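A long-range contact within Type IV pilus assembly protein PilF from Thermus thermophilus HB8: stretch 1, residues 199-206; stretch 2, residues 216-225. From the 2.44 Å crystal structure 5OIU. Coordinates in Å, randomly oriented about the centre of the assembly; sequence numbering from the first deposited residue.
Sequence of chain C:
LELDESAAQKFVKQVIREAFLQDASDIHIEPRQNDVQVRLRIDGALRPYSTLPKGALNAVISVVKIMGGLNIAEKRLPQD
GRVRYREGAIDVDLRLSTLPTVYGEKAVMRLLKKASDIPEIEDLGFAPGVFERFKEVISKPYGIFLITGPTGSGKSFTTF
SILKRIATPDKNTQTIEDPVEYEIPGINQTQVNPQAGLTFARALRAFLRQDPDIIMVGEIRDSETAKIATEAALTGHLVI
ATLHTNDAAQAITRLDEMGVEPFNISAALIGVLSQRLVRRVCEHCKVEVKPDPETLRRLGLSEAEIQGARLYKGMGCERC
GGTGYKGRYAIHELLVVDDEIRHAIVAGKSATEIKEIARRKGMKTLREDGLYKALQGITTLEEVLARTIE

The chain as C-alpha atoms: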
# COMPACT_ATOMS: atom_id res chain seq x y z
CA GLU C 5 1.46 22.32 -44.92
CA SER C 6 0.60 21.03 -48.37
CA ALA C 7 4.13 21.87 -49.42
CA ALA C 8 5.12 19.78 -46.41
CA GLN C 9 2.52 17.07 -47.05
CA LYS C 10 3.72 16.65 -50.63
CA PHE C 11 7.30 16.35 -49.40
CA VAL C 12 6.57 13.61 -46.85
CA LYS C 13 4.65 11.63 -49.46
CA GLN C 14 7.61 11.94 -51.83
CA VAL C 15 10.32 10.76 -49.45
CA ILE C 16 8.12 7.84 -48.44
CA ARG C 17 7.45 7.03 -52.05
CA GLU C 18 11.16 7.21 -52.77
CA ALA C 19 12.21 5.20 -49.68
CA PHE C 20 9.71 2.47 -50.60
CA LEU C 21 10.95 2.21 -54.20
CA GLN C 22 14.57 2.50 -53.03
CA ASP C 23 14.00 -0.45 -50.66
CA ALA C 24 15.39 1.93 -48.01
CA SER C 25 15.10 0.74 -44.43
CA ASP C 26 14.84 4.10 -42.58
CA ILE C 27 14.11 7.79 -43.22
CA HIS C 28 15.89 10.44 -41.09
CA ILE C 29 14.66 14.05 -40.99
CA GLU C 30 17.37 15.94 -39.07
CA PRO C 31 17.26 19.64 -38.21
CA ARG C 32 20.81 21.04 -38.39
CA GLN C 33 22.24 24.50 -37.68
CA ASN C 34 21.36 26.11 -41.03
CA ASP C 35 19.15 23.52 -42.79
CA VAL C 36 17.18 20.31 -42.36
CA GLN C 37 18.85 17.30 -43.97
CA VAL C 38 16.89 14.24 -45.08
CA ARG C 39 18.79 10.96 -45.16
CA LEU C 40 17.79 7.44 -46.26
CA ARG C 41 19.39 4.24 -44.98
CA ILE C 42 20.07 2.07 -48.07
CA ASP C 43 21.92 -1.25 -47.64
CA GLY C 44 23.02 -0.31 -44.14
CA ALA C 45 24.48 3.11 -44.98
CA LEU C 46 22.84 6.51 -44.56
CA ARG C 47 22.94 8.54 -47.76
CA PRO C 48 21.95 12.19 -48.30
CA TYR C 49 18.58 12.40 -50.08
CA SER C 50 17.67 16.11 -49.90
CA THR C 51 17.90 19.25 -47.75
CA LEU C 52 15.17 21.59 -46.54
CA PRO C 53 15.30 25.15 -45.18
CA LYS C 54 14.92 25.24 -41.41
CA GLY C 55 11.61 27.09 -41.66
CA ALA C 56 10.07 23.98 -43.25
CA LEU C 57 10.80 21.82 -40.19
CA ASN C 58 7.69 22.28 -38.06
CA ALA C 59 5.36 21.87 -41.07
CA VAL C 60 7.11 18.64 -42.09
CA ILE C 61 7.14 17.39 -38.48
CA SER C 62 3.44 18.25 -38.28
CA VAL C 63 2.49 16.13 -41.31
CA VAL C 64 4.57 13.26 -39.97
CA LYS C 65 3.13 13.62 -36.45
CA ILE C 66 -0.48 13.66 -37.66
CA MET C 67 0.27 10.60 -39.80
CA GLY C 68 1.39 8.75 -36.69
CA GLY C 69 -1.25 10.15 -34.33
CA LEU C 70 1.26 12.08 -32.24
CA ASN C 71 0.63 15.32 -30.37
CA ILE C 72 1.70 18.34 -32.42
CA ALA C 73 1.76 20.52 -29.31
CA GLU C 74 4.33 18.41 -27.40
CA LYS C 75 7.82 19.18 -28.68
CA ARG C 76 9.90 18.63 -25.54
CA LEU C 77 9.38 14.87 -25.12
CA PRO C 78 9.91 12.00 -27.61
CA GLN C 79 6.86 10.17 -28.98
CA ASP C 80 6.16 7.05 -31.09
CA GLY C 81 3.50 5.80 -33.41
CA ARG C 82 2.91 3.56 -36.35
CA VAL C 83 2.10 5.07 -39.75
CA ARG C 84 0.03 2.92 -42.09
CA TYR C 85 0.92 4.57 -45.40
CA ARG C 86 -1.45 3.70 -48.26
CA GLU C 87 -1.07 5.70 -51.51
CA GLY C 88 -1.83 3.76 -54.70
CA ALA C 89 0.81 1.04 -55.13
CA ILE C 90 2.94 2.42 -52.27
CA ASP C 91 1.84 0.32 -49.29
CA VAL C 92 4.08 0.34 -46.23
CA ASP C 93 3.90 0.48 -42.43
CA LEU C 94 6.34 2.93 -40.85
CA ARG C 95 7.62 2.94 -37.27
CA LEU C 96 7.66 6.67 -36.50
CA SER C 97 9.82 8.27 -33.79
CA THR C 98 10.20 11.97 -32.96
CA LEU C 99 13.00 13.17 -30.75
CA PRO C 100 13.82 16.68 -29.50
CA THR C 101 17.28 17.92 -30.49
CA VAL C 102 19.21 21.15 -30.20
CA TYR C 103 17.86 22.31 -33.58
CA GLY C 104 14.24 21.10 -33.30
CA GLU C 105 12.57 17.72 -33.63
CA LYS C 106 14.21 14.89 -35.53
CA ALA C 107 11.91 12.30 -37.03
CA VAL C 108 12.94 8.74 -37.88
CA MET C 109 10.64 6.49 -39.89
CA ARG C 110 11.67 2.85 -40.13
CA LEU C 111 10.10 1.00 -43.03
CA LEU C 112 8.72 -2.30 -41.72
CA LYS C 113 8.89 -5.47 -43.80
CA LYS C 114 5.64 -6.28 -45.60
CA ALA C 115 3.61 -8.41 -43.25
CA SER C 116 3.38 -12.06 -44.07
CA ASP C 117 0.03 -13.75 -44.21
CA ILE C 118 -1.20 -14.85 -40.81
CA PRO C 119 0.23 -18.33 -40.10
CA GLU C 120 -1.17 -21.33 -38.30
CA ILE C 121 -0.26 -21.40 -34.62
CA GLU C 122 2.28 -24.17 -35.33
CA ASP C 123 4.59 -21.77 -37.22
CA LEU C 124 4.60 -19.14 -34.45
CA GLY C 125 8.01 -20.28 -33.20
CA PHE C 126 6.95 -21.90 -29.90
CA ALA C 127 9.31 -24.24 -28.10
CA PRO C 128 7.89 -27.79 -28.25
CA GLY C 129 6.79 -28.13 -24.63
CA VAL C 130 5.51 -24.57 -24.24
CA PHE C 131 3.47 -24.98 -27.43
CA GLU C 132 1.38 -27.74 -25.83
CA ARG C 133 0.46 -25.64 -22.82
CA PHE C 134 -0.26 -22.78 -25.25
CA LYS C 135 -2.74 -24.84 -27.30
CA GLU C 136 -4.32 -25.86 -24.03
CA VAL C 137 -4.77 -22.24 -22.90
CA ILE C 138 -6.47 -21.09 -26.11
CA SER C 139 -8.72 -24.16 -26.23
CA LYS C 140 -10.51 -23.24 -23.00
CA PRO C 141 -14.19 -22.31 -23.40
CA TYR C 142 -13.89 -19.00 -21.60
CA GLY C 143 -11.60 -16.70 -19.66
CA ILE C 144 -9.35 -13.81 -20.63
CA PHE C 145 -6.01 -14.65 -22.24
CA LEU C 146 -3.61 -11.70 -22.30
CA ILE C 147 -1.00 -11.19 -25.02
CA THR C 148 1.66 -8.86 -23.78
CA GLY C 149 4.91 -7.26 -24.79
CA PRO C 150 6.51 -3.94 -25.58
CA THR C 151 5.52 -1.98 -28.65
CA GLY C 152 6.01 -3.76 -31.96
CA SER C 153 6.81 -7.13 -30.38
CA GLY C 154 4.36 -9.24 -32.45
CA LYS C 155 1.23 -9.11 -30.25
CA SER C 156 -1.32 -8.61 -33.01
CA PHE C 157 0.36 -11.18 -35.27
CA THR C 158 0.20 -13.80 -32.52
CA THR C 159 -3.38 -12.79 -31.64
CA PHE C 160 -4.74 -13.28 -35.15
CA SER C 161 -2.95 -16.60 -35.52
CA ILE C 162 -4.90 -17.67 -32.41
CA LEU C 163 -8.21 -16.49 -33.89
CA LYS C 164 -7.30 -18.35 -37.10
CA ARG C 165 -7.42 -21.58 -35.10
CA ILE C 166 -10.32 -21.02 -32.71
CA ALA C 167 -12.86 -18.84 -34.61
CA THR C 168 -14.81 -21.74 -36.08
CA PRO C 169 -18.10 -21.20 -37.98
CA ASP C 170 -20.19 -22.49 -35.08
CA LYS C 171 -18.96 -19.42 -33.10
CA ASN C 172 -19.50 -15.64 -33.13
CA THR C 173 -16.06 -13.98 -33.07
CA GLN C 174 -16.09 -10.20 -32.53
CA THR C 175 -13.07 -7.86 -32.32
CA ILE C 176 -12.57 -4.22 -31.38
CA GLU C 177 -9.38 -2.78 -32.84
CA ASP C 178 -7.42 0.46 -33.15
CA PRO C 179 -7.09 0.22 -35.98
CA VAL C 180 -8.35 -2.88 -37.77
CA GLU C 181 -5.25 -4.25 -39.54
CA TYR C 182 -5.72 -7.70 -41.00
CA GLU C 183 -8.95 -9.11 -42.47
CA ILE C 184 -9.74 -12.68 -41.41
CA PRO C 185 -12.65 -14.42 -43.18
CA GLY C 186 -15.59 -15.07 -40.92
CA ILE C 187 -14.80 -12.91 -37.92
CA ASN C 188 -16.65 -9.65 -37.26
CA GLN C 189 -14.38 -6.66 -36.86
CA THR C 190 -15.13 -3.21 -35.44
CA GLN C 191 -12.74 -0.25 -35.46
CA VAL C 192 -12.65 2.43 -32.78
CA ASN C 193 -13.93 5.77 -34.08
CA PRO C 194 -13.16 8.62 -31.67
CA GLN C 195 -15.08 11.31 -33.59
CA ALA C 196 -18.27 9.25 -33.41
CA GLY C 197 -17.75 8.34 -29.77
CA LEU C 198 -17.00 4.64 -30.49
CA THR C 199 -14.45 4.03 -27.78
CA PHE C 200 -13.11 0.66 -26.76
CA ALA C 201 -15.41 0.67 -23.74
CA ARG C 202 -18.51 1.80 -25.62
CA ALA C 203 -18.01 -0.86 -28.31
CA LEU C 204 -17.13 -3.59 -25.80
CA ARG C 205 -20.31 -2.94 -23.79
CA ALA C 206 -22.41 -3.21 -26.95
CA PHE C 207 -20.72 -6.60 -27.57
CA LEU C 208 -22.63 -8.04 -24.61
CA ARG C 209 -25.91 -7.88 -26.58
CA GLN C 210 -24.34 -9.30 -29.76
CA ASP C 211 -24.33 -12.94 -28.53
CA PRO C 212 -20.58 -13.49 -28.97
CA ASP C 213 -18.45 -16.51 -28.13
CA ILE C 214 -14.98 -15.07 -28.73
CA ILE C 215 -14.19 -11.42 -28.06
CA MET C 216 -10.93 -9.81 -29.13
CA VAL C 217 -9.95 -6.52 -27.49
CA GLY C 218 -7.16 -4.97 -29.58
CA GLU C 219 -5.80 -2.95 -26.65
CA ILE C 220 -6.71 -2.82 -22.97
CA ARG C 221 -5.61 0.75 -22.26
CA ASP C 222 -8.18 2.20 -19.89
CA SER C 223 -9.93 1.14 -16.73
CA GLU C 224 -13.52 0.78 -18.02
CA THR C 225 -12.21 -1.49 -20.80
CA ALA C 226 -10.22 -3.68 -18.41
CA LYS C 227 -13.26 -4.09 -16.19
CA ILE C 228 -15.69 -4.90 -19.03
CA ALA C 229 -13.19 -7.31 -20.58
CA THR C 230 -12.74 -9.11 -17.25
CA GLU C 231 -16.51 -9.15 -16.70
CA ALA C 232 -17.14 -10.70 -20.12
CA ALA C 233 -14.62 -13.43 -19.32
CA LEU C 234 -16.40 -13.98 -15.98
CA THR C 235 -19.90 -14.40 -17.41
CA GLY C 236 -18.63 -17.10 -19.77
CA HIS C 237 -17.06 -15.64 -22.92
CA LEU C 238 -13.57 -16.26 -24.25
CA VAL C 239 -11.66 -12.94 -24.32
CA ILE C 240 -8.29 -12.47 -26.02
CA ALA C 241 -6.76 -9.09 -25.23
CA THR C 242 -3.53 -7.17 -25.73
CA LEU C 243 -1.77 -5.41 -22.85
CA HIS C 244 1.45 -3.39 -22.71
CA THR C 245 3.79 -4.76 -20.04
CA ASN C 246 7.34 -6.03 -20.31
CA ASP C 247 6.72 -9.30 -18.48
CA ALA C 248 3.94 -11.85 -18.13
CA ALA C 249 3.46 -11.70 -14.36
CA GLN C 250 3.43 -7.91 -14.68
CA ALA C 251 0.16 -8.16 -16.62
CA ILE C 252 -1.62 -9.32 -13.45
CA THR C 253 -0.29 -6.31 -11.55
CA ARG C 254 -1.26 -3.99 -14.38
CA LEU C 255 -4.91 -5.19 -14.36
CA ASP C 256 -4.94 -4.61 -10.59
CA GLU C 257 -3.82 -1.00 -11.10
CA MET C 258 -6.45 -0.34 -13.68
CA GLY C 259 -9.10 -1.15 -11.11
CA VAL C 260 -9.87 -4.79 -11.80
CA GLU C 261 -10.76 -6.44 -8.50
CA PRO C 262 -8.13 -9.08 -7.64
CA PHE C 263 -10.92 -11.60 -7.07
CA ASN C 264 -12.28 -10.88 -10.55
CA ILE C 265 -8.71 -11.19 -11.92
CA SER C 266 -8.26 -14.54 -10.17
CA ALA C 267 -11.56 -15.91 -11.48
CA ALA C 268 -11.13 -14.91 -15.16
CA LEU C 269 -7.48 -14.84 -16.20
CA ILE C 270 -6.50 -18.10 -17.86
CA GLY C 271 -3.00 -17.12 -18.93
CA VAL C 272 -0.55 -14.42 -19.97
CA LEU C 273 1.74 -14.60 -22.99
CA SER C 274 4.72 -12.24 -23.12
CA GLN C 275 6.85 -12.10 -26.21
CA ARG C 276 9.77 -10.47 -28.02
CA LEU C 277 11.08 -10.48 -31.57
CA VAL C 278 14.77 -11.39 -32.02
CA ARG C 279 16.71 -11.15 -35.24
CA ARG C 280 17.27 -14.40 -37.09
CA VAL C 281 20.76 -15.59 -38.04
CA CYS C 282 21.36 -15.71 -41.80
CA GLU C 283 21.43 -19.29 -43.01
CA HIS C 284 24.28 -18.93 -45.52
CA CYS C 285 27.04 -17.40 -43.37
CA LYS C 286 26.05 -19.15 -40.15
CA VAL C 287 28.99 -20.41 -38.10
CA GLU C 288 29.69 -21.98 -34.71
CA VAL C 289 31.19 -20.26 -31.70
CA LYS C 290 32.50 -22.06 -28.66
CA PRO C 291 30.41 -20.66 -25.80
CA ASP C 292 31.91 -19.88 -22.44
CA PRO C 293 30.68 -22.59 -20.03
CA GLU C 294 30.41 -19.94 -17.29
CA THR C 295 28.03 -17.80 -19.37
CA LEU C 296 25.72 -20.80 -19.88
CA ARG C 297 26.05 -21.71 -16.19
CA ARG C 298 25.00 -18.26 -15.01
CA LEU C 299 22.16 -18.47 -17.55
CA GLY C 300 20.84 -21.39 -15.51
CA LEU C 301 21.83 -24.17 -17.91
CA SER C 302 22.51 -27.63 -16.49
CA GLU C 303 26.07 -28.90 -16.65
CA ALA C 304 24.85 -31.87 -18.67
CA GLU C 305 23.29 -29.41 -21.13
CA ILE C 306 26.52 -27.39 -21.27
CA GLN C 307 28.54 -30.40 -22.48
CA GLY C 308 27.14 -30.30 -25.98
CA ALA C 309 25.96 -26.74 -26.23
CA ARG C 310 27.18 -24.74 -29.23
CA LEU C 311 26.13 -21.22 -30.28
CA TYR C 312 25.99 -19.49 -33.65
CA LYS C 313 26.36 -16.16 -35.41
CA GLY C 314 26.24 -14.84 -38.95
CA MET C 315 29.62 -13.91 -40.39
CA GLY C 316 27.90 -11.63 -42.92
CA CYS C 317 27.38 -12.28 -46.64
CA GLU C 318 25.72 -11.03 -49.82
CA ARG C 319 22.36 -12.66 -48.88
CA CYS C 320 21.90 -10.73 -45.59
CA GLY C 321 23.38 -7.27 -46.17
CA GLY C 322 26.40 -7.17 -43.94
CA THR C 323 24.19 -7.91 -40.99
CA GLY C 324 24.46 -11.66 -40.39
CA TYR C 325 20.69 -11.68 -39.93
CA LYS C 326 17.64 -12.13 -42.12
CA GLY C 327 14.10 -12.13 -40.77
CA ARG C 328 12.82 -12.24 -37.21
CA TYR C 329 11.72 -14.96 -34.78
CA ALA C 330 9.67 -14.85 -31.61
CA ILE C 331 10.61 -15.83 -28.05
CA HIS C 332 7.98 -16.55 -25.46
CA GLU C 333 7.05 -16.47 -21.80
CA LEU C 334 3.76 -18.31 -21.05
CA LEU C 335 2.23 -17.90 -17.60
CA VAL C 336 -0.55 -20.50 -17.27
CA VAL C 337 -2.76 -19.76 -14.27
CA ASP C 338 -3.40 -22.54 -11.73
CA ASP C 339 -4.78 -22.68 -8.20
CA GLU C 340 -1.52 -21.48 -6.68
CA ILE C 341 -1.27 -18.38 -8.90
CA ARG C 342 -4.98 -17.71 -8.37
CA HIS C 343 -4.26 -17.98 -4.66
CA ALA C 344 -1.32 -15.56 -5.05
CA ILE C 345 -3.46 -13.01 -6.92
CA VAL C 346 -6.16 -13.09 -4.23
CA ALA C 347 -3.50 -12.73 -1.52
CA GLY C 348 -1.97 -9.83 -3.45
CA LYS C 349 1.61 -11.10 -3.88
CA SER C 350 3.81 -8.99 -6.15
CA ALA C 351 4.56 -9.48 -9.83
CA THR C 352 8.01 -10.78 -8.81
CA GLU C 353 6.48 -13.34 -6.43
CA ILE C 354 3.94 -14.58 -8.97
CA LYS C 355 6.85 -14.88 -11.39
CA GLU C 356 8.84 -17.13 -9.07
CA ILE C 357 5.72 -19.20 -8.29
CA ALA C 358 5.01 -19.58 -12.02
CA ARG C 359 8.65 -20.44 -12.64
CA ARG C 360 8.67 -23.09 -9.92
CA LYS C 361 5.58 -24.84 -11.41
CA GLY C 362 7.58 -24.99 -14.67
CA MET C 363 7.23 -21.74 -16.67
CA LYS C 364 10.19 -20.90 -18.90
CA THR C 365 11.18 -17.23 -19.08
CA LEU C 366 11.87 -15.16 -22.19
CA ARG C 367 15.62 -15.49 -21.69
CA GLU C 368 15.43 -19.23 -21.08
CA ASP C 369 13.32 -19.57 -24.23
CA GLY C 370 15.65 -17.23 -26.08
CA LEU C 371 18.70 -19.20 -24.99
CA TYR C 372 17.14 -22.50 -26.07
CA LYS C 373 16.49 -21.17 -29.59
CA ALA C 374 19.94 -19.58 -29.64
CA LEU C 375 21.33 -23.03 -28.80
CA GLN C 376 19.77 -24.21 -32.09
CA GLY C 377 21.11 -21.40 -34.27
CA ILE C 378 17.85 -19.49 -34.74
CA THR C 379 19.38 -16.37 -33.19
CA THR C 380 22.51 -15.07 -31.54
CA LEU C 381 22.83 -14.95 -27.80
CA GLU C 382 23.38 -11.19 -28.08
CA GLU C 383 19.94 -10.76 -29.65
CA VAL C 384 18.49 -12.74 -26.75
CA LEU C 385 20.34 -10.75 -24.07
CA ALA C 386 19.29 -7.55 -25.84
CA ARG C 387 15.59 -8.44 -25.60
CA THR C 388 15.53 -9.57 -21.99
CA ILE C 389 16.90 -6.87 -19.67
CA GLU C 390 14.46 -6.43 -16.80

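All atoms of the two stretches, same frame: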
# COMPACT_ATOMS: atom_id res chain seq x y z
N THR C 199 -15.61 4.43 -28.54
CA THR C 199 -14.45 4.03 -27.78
C THR C 199 -14.38 2.51 -27.65
O THR C 199 -15.32 1.78 -27.97
CB THR C 199 -14.49 4.63 -26.38
OG1 THR C 199 -15.76 4.33 -25.79
CG2 THR C 199 -14.27 6.14 -26.44
N PHE C 200 -13.23 2.05 -27.16
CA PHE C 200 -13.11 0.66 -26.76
C PHE C 200 -14.26 0.28 -25.83
O PHE C 200 -15.02 -0.66 -26.10
CB PHE C 200 -11.76 0.42 -26.08
CG PHE C 200 -10.65 0.07 -27.04
CD1 PHE C 200 -10.61 -1.17 -27.66
CD2 PHE C 200 -9.64 0.96 -27.31
CE1 PHE C 200 -9.61 -1.50 -28.53
CE2 PHE C 200 -8.61 0.63 -28.18
CZ PHE C 200 -8.60 -0.60 -28.80
N ALA C 201 -14.42 1.04 -24.75
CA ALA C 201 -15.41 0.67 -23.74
C ALA C 201 -16.81 0.67 -24.32
O ALA C 201 -17.59 -0.24 -24.06
CB ALA C 201 -15.34 1.62 -22.54
N ARG C 202 -17.15 1.70 -25.09
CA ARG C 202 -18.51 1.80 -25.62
C ARG C 202 -18.81 0.66 -26.58
O ARG C 202 -19.90 0.07 -26.53
CB ARG C 202 -18.72 3.15 -26.29
CG ARG C 202 -20.02 3.25 -27.07
CD ARG C 202 -21.21 3.41 -26.14
NE ARG C 202 -22.45 3.67 -26.88
CZ ARG C 202 -22.71 4.80 -27.53
NH1 ARG C 202 -21.84 5.80 -27.53
NH2 ARG C 202 -23.87 4.93 -28.18
N ALA C 203 -17.85 0.31 -27.45
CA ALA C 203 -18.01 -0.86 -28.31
C ALA C 203 -18.10 -2.15 -27.50
O ALA C 203 -18.97 -2.99 -27.74
CB ALA C 203 -16.86 -0.94 -29.31
N LEU C 204 -17.20 -2.32 -26.53
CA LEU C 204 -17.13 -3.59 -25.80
C LEU C 204 -18.43 -3.85 -25.03
O LEU C 204 -18.90 -5.00 -24.95
CB LEU C 204 -15.93 -3.57 -24.86
CG LEU C 204 -15.40 -4.87 -24.23
CD1 LEU C 204 -15.37 -5.96 -25.27
CD2 LEU C 204 -14.02 -4.67 -23.59
N ARG C 205 -19.04 -2.80 -24.48
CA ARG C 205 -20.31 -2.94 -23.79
C ARG C 205 -21.43 -3.35 -24.76
O ARG C 205 -22.29 -4.17 -24.42
CB ARG C 205 -20.67 -1.64 -23.07
CG ARG C 205 -21.55 -1.85 -21.86
CD ARG C 205 -21.64 -0.55 -21.02
NE ARG C 205 -20.58 -0.34 -20.02
CZ ARG C 205 -20.31 -1.17 -19.00
NH1 ARG C 205 -20.99 -2.32 -18.85
NH2 ARG C 205 -19.34 -0.86 -18.13
N ALA C 206 -21.43 -2.79 -25.96
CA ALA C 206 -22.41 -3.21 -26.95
C ALA C 206 -22.25 -4.70 -27.27
O ALA C 206 -23.24 -5.41 -27.47
CB ALA C 206 -22.27 -2.36 -28.20
N MET C 216 -12.31 -10.26 -29.03
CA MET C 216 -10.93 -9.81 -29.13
C MET C 216 -10.87 -8.31 -28.87
O MET C 216 -11.47 -7.53 -29.62
CB MET C 216 -10.32 -10.13 -30.49
CG MET C 216 -8.79 -10.18 -30.47
SD MET C 216 -7.96 -8.57 -30.50
CE MET C 216 -7.85 -8.29 -32.27
N VAL C 217 -10.16 -7.92 -27.82
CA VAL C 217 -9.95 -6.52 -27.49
C VAL C 217 -8.54 -6.15 -27.97
O VAL C 217 -7.55 -6.68 -27.46
CB VAL C 217 -10.14 -6.28 -26.00
CG1 VAL C 217 -9.87 -4.84 -25.66
CG2 VAL C 217 -11.56 -6.65 -25.59
N GLY C 218 -8.45 -5.25 -28.96
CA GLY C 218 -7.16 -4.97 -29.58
C GLY C 218 -6.16 -4.35 -28.62
O GLY C 218 -4.95 -4.56 -28.76
N GLU C 219 -6.66 -3.59 -27.64
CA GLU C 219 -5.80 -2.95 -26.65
C GLU C 219 -6.63 -2.67 -25.41
O GLU C 219 -7.67 -1.99 -25.50
CB GLU C 219 -5.19 -1.67 -27.21
CG GLU C 219 -3.73 -1.49 -26.90
CD GLU C 219 -3.31 -0.02 -26.84
OE1 GLU C 219 -3.70 0.75 -27.76
OE2 GLU C 219 -2.60 0.35 -25.88
N ILE C 220 -6.18 -3.19 -24.27
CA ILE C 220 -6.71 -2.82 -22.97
C ILE C 220 -5.86 -1.65 -22.48
O ILE C 220 -4.77 -1.84 -21.96
CB ILE C 220 -6.66 -3.97 -21.97
CG1 ILE C 220 -7.49 -5.17 -22.47
CG2 ILE C 220 -7.15 -3.49 -20.58
CD1 ILE C 220 -7.74 -6.23 -21.40
N ARG C 221 -6.37 -0.43 -22.65
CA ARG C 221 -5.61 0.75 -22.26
C ARG C 221 -6.41 1.74 -21.43
O ARG C 221 -6.00 2.89 -21.29
CB ARG C 221 -5.06 1.46 -23.51
CG ARG C 221 -6.10 1.78 -24.54
CD ARG C 221 -5.66 2.93 -25.42
NE ARG C 221 -6.78 3.52 -26.16
CZ ARG C 221 -6.82 3.62 -27.49
NH1 ARG C 221 -5.80 3.15 -28.22
NH2 ARG C 221 -7.87 4.18 -28.08
N ASP C 222 -7.54 1.35 -20.87
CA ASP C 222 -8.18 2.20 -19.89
C ASP C 222 -8.87 1.30 -18.88
O ASP C 222 -8.96 0.08 -19.07
CB ASP C 222 -9.13 3.22 -20.54
CG ASP C 222 -10.26 2.58 -21.33
OD1 ASP C 222 -11.01 1.74 -20.78
OD2 ASP C 222 -10.40 2.96 -22.51
N SER C 223 -9.31 1.88 -17.79
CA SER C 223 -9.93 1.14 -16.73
C SER C 223 -11.27 0.52 -17.10
O SER C 223 -11.43 -0.63 -16.94
CB SER C 223 -9.97 1.97 -15.46
OG SER C 223 -8.67 2.22 -15.00
N GLU C 224 -12.22 1.30 -17.60
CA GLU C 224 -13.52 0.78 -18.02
C GLU C 224 -13.38 -0.44 -18.94
O GLU C 224 -14.11 -1.43 -18.78
CB GLU C 224 -14.31 1.89 -18.72
CG GLU C 224 -15.78 1.97 -18.35
CD GLU C 224 -16.01 1.94 -16.82
OE1 GLU C 224 -15.14 2.46 -16.06
OE2 GLU C 224 -17.06 1.40 -16.37
N THR C 225 -12.43 -0.38 -19.88
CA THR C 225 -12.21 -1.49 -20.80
C THR C 225 -11.69 -2.73 -20.08
O THR C 225 -12.15 -3.84 -20.33
CB THR C 225 -11.25 -1.09 -21.92
OG1 THR C 225 -11.85 -0.05 -22.72
CG2 THR C 225 -10.90 -2.28 -22.79
O HOH W 1 -10.74 4.33 -27.14
O HOH W 2 -18.20 -1.30 -15.33

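Stretch 1 is a loop residue, Thr199, followed by a helix from Phe200 to Ala206. Stretch 2 enters as a strand at Met216 and Val217, passes through a loop, and starts a new helix at Ser223. The backbones come nearest at Ala201 and Thr225, whose CA atoms lie 4.9 Å apart. No direct hydrogen bond joins the two stretches. The contact buries 484 Å², both sides summed, and rests on side-chain packing, one long salt bridge and two waters.

Both helix starts are capped. Thr199 OG1 accepts from Arg202 N at 3.1 Å. Asp222 OD1 accepts from Thr225 N at 2.7 Å. These bonds satisfy amides in the first helical turn, which have no earlier helical carbonyl to bond. In stretch 1, the backbone bond from Leu204 N to Phe200 O, 2.8 Å, belongs to the regular helical pattern.

Apolar packing centres on Phe200, which is buried and has the largest area covered by the other stretch. Its CB points toward stretch 2, and its ring reaches along the loop. Phe200 CD1 lies 4.2 Å from Val217 CG1. One turn later, Leu204 CD2 meets the other methyl of the same valine, Val217 CG2, at 3.7 Å. Val217 thus packs against both Phe200 and Leu204. Leu204 CD2 also lies 4.0 Å from Thr225 CG2. Ala201 CB points toward stretch 2 and lies 4.0 Å from Glu224 CB, beside the closest approach of the two backbones.

The Phe200 ring also meets polar groups. Glu219 O lies over one face, 3.6 Å from Phe200 CE1. Arg221 meets the edge of the ring, with Arg221 CZ 3.6 Å from Phe200 CE2. Seen from the arginine, that ring edge sits over one face of the guanidinium, so the two planar groups do not lie flat on each other. The guanidinium is held from its own stretch by a salt bridge from Arg221 NH1 to Glu219 OE1, 3.2 Å.

Thr225 OG1 is close to stretch 1 but bonds within its own stretch. It donates to Asp222 OD1 at 2.8 Å, so that one carboxylate oxygen receives both the hydroxyl and the backbone amide of Thr225. Toward stretch 1, Thr225 OG1 packs 3.4 Å from Phe200 CB. It is also 3.5 Å from Ala201 N, but the angle is poor and no hydrogen bond forms.

The charged pair across the stretches is Arg205 and Glu224. Arg205 NH2 and Glu224 OE2 are 3.7 Å apart, a long salt bridge, with the carboxylate oxygen near the guanidinium plane. Water 2 links the same two atoms. It accepts from Arg205 NH2 at 3.1 Å and donates to Glu224 OE2 at 3.1 Å. Water 1 makes a second link. Its oxygen accepts from Arg221 NH2 at 3.0 Å and, in a weak bond, from Phe200 N at 3.4 Å.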